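Local coordinates for CADD-like protein of unknown function (Nostoc punctiforme, PDB 3B5O) that is of unknown function but, as a CADD-like all-helical protein of the haem-oxygenase-like clan, is probably an oxidoreductase, at residues I41-V44 / M45-Y48; H95-L98 / L99-L103; Q223-A226 / Q227-I230. All coordinates share one frame; numbering follows the deposited sequence.

Contact 1: I41-V44 / M45-Y48; sequences IAYV and MQQY
Ile41 to Tyr48 form two continuous turns of helix 38-68, and four i to i+4 backbone bonds join 41-44 to 45-48. The straightest runs from Gln47 N to Tyr43 O (3.0 Å, 173° at the hydrogen); Tyr48 N to Val44 O is the shortest at 2.8 Å. Tyr43 and Gln47 carry the side-chain contact. With CG anti to the backbone N (chi1 168°), the Tyr43 ring lies beside its own carbonyl, toward Gln47. Gln47 CG sits over one ring face, 4.1 Å from the centroid of the Tyr43 ring and displaced toward its rim, a CH-pi contact along the helix surface. Gln47 bends at chi2, and its amide plane lies 28° from that of the ring. Gln46, extended beyond CG, runs back along the preceding turn: its CG comes 3.3 Å from Ala42 O, and its OE1 approaches Tyr43 CA at 3.6 Å. The polar ends bond to other parts of the chain, Tyr43 OH to Glu228 and Gln46 NE2 to Ala110 O. With OE1 accepting from Thr120 and the Ser117 amide and NE2 bonded to Met115 O, the buried Gln47 amide has both ends satisfied and its orientation fixed.

Contact 2: H95-L98 / L99-L103; sequences HYTL and LADGL
Thr97 and Asp101 meet one turn apart on the outer side of helix 95-107, where their side chains lie alongside each other and point the same way. The contact is made by the methyl branch: Thr97 CG2 stands 3.4 Å from Asp101 OD2. A chi1 of -70° places that methyl anti to the backbone N and turns OG1 the other way, beside the N, so the carboxylate faces a carbon and not the hydroxyl. Asp101 also lies close to the preceding turn, its CB 3.2 Å from Thr97 O, the carbonyl that accepts its own amide.

Among apolar contacts, Tyr96 and Ala100 make a looser pair. Ala100 CB approaches the ring obliquely and toward its rim, 4.3 Å from Tyr96 CZ. Leu99, with CG anti to the backbone N, directs its branches away from 95-98 and onto Tyr48; Leu103 likewise packs on Met45.

The backbone supplies four hydrogen bonds across the two segments. Asp101 N to Thr97 O is the shortest, at 2.7 Å. The bond from Gly102 N to Leu98 O, 3.0 Å long, is the least straight (149° at the hydrogen), and its donor is tilted 35° from the carbonyl plane.

Polar anchoring of the first turn comes from beyond the pair of segments. Ser94 OG bonds to Thr97 N, the side-chain-to-amide link of an N-cap, while His95 NE2 is bonded to Lys178 NZ and the His95 ring meets His179 edge-to-face. The whole is characteristic of the first turns of an amphipathic helix in an all-helical bundle: Thr97 and Asp101 on the outer side, Leu99 and Leu103 turned to helix 38-68.

Contact 3: Q223-A226 / Q227-I230; sequences QELA and QEAI
Leu225 and Glu228 cross at an angle on one flank of helix 204-230. Their ends approach at Leu225 CD1 and Glu228 OE1, 3.7 Å apart, but this approach is doubtful, because Leu225 was modelled in two conformers and the distance holds for one of them. The two chains reach this point by different routes. In Leu225 the branch-bearing CG is anti to the backbone N (chi1 -176°), which sets CG beside its own carbonyl carbon and lets the methyls project out from the helix, toward helix 38-68. Glu228 instead keeps CG beside its backbone N and then runs extended, so its stem passes back over the preceding turn with CG 3.4 Å from Glu224 O.

Glu224 has nearly the same extended form as Glu228, and the two acids project from the same flank in a similar attitude. Their carboxylates stay apart, Glu224 OE1 being 6.2 Å from Glu228 OE2, and each has its own partner: Glu224 forms a salt bridge with Lys122, whereas Glu228 OE1 is bonded to Tyr43 OH and Ser117 OG, and OE2 to the Ala119 amide. These three bonds grip Glu228 at both oxygens and would probably stabilise its negative charge.

Ala229 CB rests 3.4 Å from Leu225 O. The bond from Ala229 N to the same oxygen is 3.0 Å long but arrives from above the carbonyl plane, 36° out of it. Glu228 N to Glu224 O, at 2.9 Å, is straighter (164° at the hydrogen).

Around this end of helix 204-230, Leu225 and Ala229 pack on helix 38-68, Glu224 and Glu228 reach helix 118-131, and Ala226 is covered by the loop residues Pro28, Val29 and Met32.

From the N terminus, contact 1 (41-48) comes first on helix 38-68, contact 2 (95-103) follows on helix 95-107, and contact 3 (223-230) ends helix 204-230. Each lies within a single helix, so none closes a long loop; they run in series, without nesting or crossing. Contact 1 is the middle member: Tyr48 CE2 touches Leu99 CD2 of contact 2 at 3.8 Å, while toward contact 3, besides the Tyr43-Glu228 pair, Val44 CG2 meets Ala229 CB at 3.7 Å. Contacts 2 and 3 do not touch, their nearest atoms being about 11 Å apart; helix 38-68 bridges the two helices.

Contact 1: I41-V44 / M45-Y48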
loop_
_atom_site.group_PDB
_atom_site.type_symbol
_atom_site.label_atom_id
_atom_site.label_comp_id
_atom_site.label_asym_id
_atom_site.label_seq_id
_atom_site.Cartn_x
_atom_site.Cartn_y
_atom_site.Cartn_z
ATOM N N ILE A 41 18.411 -3.040 2.912
ATOM C CA ILE A 41 17.350 -2.096 2.552
ATOM C C ILE A 41 16.916 -2.310 1.086
ATOM O O ILE A 41 15.746 -2.169 0.750
ATOM C CB ILE A 41 17.728 -0.634 2.875
ATOM C CG1 ILE A 41 18.054 -0.513 4.369
ATOM C CG2 ILE A 41 16.621 0.345 2.490
ATOM C CD1 ILE A 41 16.981 -1.060 5.331
ATOM N N ALA A 42 17.847 -2.709 0.224
ATOM C CA ALA A 42 17.472 -3.089 -1.138
ATOM C C ALA A 42 16.505 -4.274 -1.120
ATOM O O ALA A 42 15.548 -4.302 -1.905
ATOM C CB ALA A 42 18.729 -3.415 -1.968
ATOM N N TYR A 43 16.745 -5.240 -0.236
ATOM C CA TYR A 43 15.842 -6.381 -0.052
ATOM C C TYR A 43 14.460 -5.911 0.345
ATOM O O TYR A 43 13.452 -6.399 -0.189
ATOM C CB TYR A 43 16.389 -7.347 0.999
ATOM C CG TYR A 43 15.423 -8.393 1.458
ATOM C CD1 TYR A 43 15.262 -9.576 0.751
ATOM C CD2 TYR A 43 14.610 -8.182 2.561
ATOM C CE1 TYR A 43 14.342 -10.540 1.159
ATOM C CE2 TYR A 43 13.708 -9.137 2.976
ATOM C CZ TYR A 43 13.569 -10.316 2.277
ATOM O OH TYR A 43 12.663 -11.291 2.652
ATOM N N VAL A 44 14.383 -4.981 1.291
ATOM C CA VAL A 44 13.093 -4.441 1.674
ATOM C C VAL A 44 12.367 -3.838 0.449
ATOM O O VAL A 44 11.173 -4.056 0.263
ATOM C CB VAL A 44 13.233 -3.370 2.799
ATOM C CG1 VAL A 44 11.914 -2.598 3.002
ATOM C CG2 VAL A 44 13.738 -4.021 4.095
HETATM N N MSE A 45 13.078 -3.070 -0.372
HETATM C CA MSE A 45 12.476 -2.435 -1.528
HETATM C C MSE A 45 12.043 -3.435 -2.595
HETATM O O MSE A 45 11.005 -3.247 -3.225
HETATM C CB MSE A 45 13.420 -1.389 -2.135
HETATM C CG MSE A 45 13.511 -0.081 -1.311
HETATM SE SE MSE A 45 11.768 0.682 -0.871
HETATM C CE MSE A 45 11.179 0.735 -2.670
ATOM N N GLN A 46 12.798 -4.503 -2.759
ATOM C CA GLN A 46 12.391 -5.564 -3.672
ATOM C C GLN A 46 11.075 -6.181 -3.221
ATOM O O GLN A 46 10.155 -6.378 -4.015
ATOM C CB GLN A 46 13.431 -6.660 -3.722
ATOM C CG GLN A 46 14.731 -6.280 -4.409
ATOM C CD GLN A 46 15.778 -7.361 -4.273
ATOM O OE1 GLN A 46 15.867 -8.045 -3.255
ATOM N NE2 GLN A 46 16.574 -7.540 -5.331
ATOM N N GLN A 47 10.991 -6.523 -1.946
ATOM C CA GLN A 47 9.740 -7.077 -1.410
ATOM C C GLN A 47 8.600 -6.082 -1.442
ATOM O O GLN A 47 7.465 -6.434 -1.811
ATOM C CB GLN A 47 9.949 -7.606 0.007
ATOM C CG GLN A 47 10.826 -8.822 0.018
ATOM C CD GLN A 47 10.195 -10.013 -0.721
ATOM O OE1 GLN A 47 9.023 -10.326 -0.530
ATOM N NE2 GLN A 47 10.987 -10.674 -1.585
ATOM N N TYR A 48 8.883 -4.845 -1.056
ATOM C CA TYR A 48 7.855 -3.821 -1.076
ATOM C C TYR A 48 7.221 -3.719 -2.460
ATOM O O TYR A 48 6.006 -3.600 -2.582
ATOM C CB TYR A 48 8.389 -2.453 -0.649
ATOM C CG TYR A 48 7.399 -1.395 -0.963
ATOM C CD1 TYR A 48 6.283 -1.200 -0.158
ATOM C CD2 TYR A 48 7.485 -0.683 -2.155
ATOM C CE1 TYR A 48 5.315 -0.261 -0.528
ATOM C CE2 TYR A 48 6.555 0.252 -2.495
ATOM C CZ TYR A 48 5.472 0.444 -1.704
ATOM O OH TYR A 48 4.537 1.386 -2.097
#

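Contact 2: H95-L98 / L99-L103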
loop_
_atom_site.group_PDB
_atom_site.type_symbol
_atom_site.label_atom_id
_atom_site.label_comp_id
_atom_site.label_asym_id
_atom_site.label_seq_id
_atom_site.Cartn_x
_atom_site.Cartn_y
_atom_site.Cartn_z
ATOM N N HIS A 95 2.263 2.475 -12.653
ATOM C CA HIS A 95 2.961 2.926 -11.447
ATOM C C HIS A 95 3.997 1.925 -10.971
ATOM O O HIS A 95 5.100 2.306 -10.572
ATOM C CB HIS A 95 1.946 3.267 -10.351
ATOM C CG HIS A 95 1.141 4.496 -10.641
ATOM N ND1 HIS A 95 0.102 4.913 -9.836
ATOM C CD2 HIS A 95 1.228 5.403 -11.641
ATOM C CE1 HIS A 95 -0.414 6.021 -10.330
ATOM N NE2 HIS A 95 0.252 6.344 -11.422
ATOM N N TYR A 96 3.671 0.634 -11.033
ATOM C CA TYR A 96 4.608 -0.412 -10.685
ATOM C C TYR A 96 5.871 -0.327 -11.533
ATOM O O TYR A 96 6.987 -0.389 -11.025
ATOM C CB TYR A 96 3.952 -1.804 -10.808
ATOM C CG TYR A 96 4.940 -2.916 -10.686
ATOM C CD1 TYR A 96 5.444 -3.299 -9.440
ATOM C CD2 TYR A 96 5.454 -3.537 -11.807
ATOM C CE1 TYR A 96 6.351 -4.298 -9.332
ATOM C CE2 TYR A 96 6.395 -4.521 -11.713
ATOM C CZ TYR A 96 6.862 -4.906 -10.464
ATOM O OH TYR A 96 7.778 -5.911 -10.373
ATOM N N THR A 97 5.695 -0.187 -12.839
ATOM C CA THR A 97 6.835 -0.127 -13.730
ATOM C C THR A 97 7.697 1.101 -13.482
ATOM O O THR A 97 8.930 0.990 -13.530
ATOM C CB THR A 97 6.361 -0.214 -15.177
ATOM O OG1 THR A 97 5.884 -1.542 -15.385
ATOM C CG2 THR A 97 7.510 0.081 -16.148
ATOM N N LEU A 98 7.073 2.239 -13.202
ATOM C CA LEU A 98 7.839 3.458 -12.886
ATOM C C LEU A 98 8.733 3.222 -11.671
ATOM O O LEU A 98 9.897 3.591 -11.660
ATOM C CB LEU A 98 6.922 4.646 -12.661
ATOM C CG LEU A 98 6.149 5.157 -13.878
ATOM C CD1 LEU A 98 5.133 6.210 -13.462
ATOM C CD2 LEU A 98 7.107 5.727 -14.952
ATOM N N LEU A 99 8.180 2.607 -10.639
ATOM C CA LEU A 99 8.978 2.277 -9.471
ATOM C C LEU A 99 10.083 1.279 -9.799
ATOM O O LEU A 99 11.258 1.493 -9.460
ATOM C CB LEU A 99 8.078 1.730 -8.349
ATOM C CG LEU A 99 8.791 1.255 -7.087
ATOM C CD1 LEU A 99 9.534 2.414 -6.415
ATOM C CD2 LEU A 99 7.765 0.628 -6.123
ATOM N N ALA A 100 9.732 0.186 -10.478
ATOM C CA ALA A 100 10.695 -0.861 -10.756
ATOM C C ALA A 100 11.821 -0.344 -11.652
ATOM O O ALA A 100 13.002 -0.608 -11.394
ATOM C CB ALA A 100 10.006 -2.080 -11.401
ATOM N N ASP A 101 11.450 0.384 -12.700
ATOM C CA ASP A 101 12.443 0.922 -13.631
ATOM C C ASP A 101 13.334 1.938 -12.927
ATOM O O ASP A 101 14.537 1.995 -13.186
ATOM C CB ASP A 101 11.772 1.576 -14.845
ATOM C CG ASP A 101 11.317 0.578 -15.887
ATOM O OD1 ASP A 101 11.556 -0.640 -15.729
ATOM O OD2 ASP A 101 10.734 1.052 -16.887
ATOM N N GLY A 102 12.742 2.742 -12.050
ATOM C CA GLY A 102 13.490 3.732 -11.293
ATOM C C GLY A 102 14.499 3.107 -10.360
ATOM O O GLY A 102 15.638 3.607 -10.249
ATOM N N LEU A 103 14.115 2.026 -9.673
ATOM C CA LEU A 103 15.039 1.311 -8.792
ATOM C C LEU A 103 16.190 0.683 -9.567
ATOM O O LEU A 103 17.334 0.706 -9.113
ATOM C CB LEU A 103 14.317 0.252 -7.939
ATOM C CG LEU A 103 13.314 0.783 -6.909
ATOM C CD1 LEU A 103 12.480 -0.375 -6.329
ATOM C CD2 LEU A 103 14.003 1.591 -5.768
#

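Contact 3: Q223-A226 / Q227-I230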
loop_
_atom_site.group_PDB
_atom_site.type_symbol
_atom_site.label_atom_id
_atom_site.label_comp_id
_atom_site.label_asym_id
_atom_site.label_seq_id
_atom_site.Cartn_x
_atom_site.Cartn_y
_atom_site.Cartn_z
ATOM N N GLN A 223 6.750 -5.118 9.911
ATOM C CA GLN A 223 7.508 -5.631 11.046
ATOM C C GLN A 223 8.264 -6.899 10.660
ATOM O O GLN A 223 9.452 -7.065 10.969
ATOM C CB GLN A 223 6.579 -5.872 12.231
ATOM C CG GLN A 223 5.978 -4.580 12.754
ATOM C CD GLN A 223 4.902 -4.768 13.787
ATOM O OE1 GLN A 223 4.162 -5.756 13.774
ATOM N NE2 GLN A 223 4.798 -3.786 14.707
ATOM N N GLU A 224 7.592 -7.789 9.936
ATOM C CA GLU A 224 8.205 -9.056 9.580
ATOM C C GLU A 224 9.274 -8.871 8.529
ATOM O O GLU A 224 10.307 -9.574 8.545
ATOM C CB GLU A 224 7.139 -10.040 9.076
ATOM C CG GLU A 224 6.218 -10.501 10.155
ATOM C CD GLU A 224 4.985 -11.230 9.648
ATOM O OE1 GLU A 224 4.783 -11.260 8.435
ATOM O OE2 GLU A 224 4.257 -11.753 10.490
ATOM N N LEU A 225 9.045 -7.940 7.621
ATOM C CA LEU A 225 10.009 -7.646 6.571
ATOM C C LEU A 225 11.283 -6.976 7.117
ATOM O O LEU A 225 12.381 -7.163 6.582
ATOM C CB LEU A 225 9.329 -6.787 5.520
ATOM C CG LEU A 225 10.134 -6.438 4.290
ATOM C CD1 LEU A 225 10.447 -7.684 3.490
ATOM C CD2 LEU A 225 9.358 -5.473 3.429
ATOM N N ALA A 226 11.142 -6.173 8.165
ATOM C CA ALA A 226 12.318 -5.638 8.857
ATOM C C ALA A 226 13.167 -6.760 9.490
ATOM O O ALA A 226 14.399 -6.744 9.397
ATOM C CB ALA A 226 11.897 -4.612 9.919
ATOM N N GLN A 227 12.514 -7.736 10.112
ATOM C CA GLN A 227 13.209 -8.886 10.681
ATOM C C GLN A 227 13.855 -9.754 9.607
ATOM O O GLN A 227 15.003 -10.177 9.758
ATOM C CB GLN A 227 12.269 -9.696 11.573
ATOM C CG GLN A 227 12.886 -10.966 12.160
ATOM C CD GLN A 227 14.156 -10.706 12.942
ATOM O OE1 GLN A 227 15.090 -11.516 12.916
ATOM N NE2 GLN A 227 14.208 -9.569 13.631
ATOM N N GLU A 228 13.145 -10.027 8.516
ATOM C CA GLU A 228 13.752 -10.781 7.427
ATOM C C GLU A 228 15.017 -10.093 6.939
ATOM O O GLU A 228 16.048 -10.741 6.730
ATOM C CB GLU A 228 12.775 -10.950 6.255
ATOM C CG GLU A 228 11.687 -11.918 6.522
ATOM C CD GLU A 228 10.717 -12.078 5.354
ATOM O OE1 GLU A 228 10.713 -11.234 4.427
ATOM O OE2 GLU A 228 9.944 -13.048 5.423
ATOM N N ALA A 229 14.934 -8.774 6.763
ATOM C CA ALA A 229 16.042 -8.016 6.201
ATOM C C ALA A 229 17.251 -8.118 7.117
ATOM O O ALA A 229 18.354 -8.437 6.664
ATOM C CB ALA A 229 15.651 -6.581 5.976
ATOM N N ILE A 230 17.045 -7.870 8.405
ATOM C CA ILE A 230 18.191 -7.820 9.337
ATOM C C ILE A 230 18.782 -9.207 9.627
ATOM O O ILE A 230 19.978 -9.331 9.966
ATOM C CB ILE A 230 17.784 -7.099 10.639
ATOM C CG1 ILE A 230 19.018 -6.456 11.309
ATOM C CG2 ILE A 230 17.061 -8.030 11.598
ATOM C CD1 ILE A 230 19.558 -5.275 10.516
#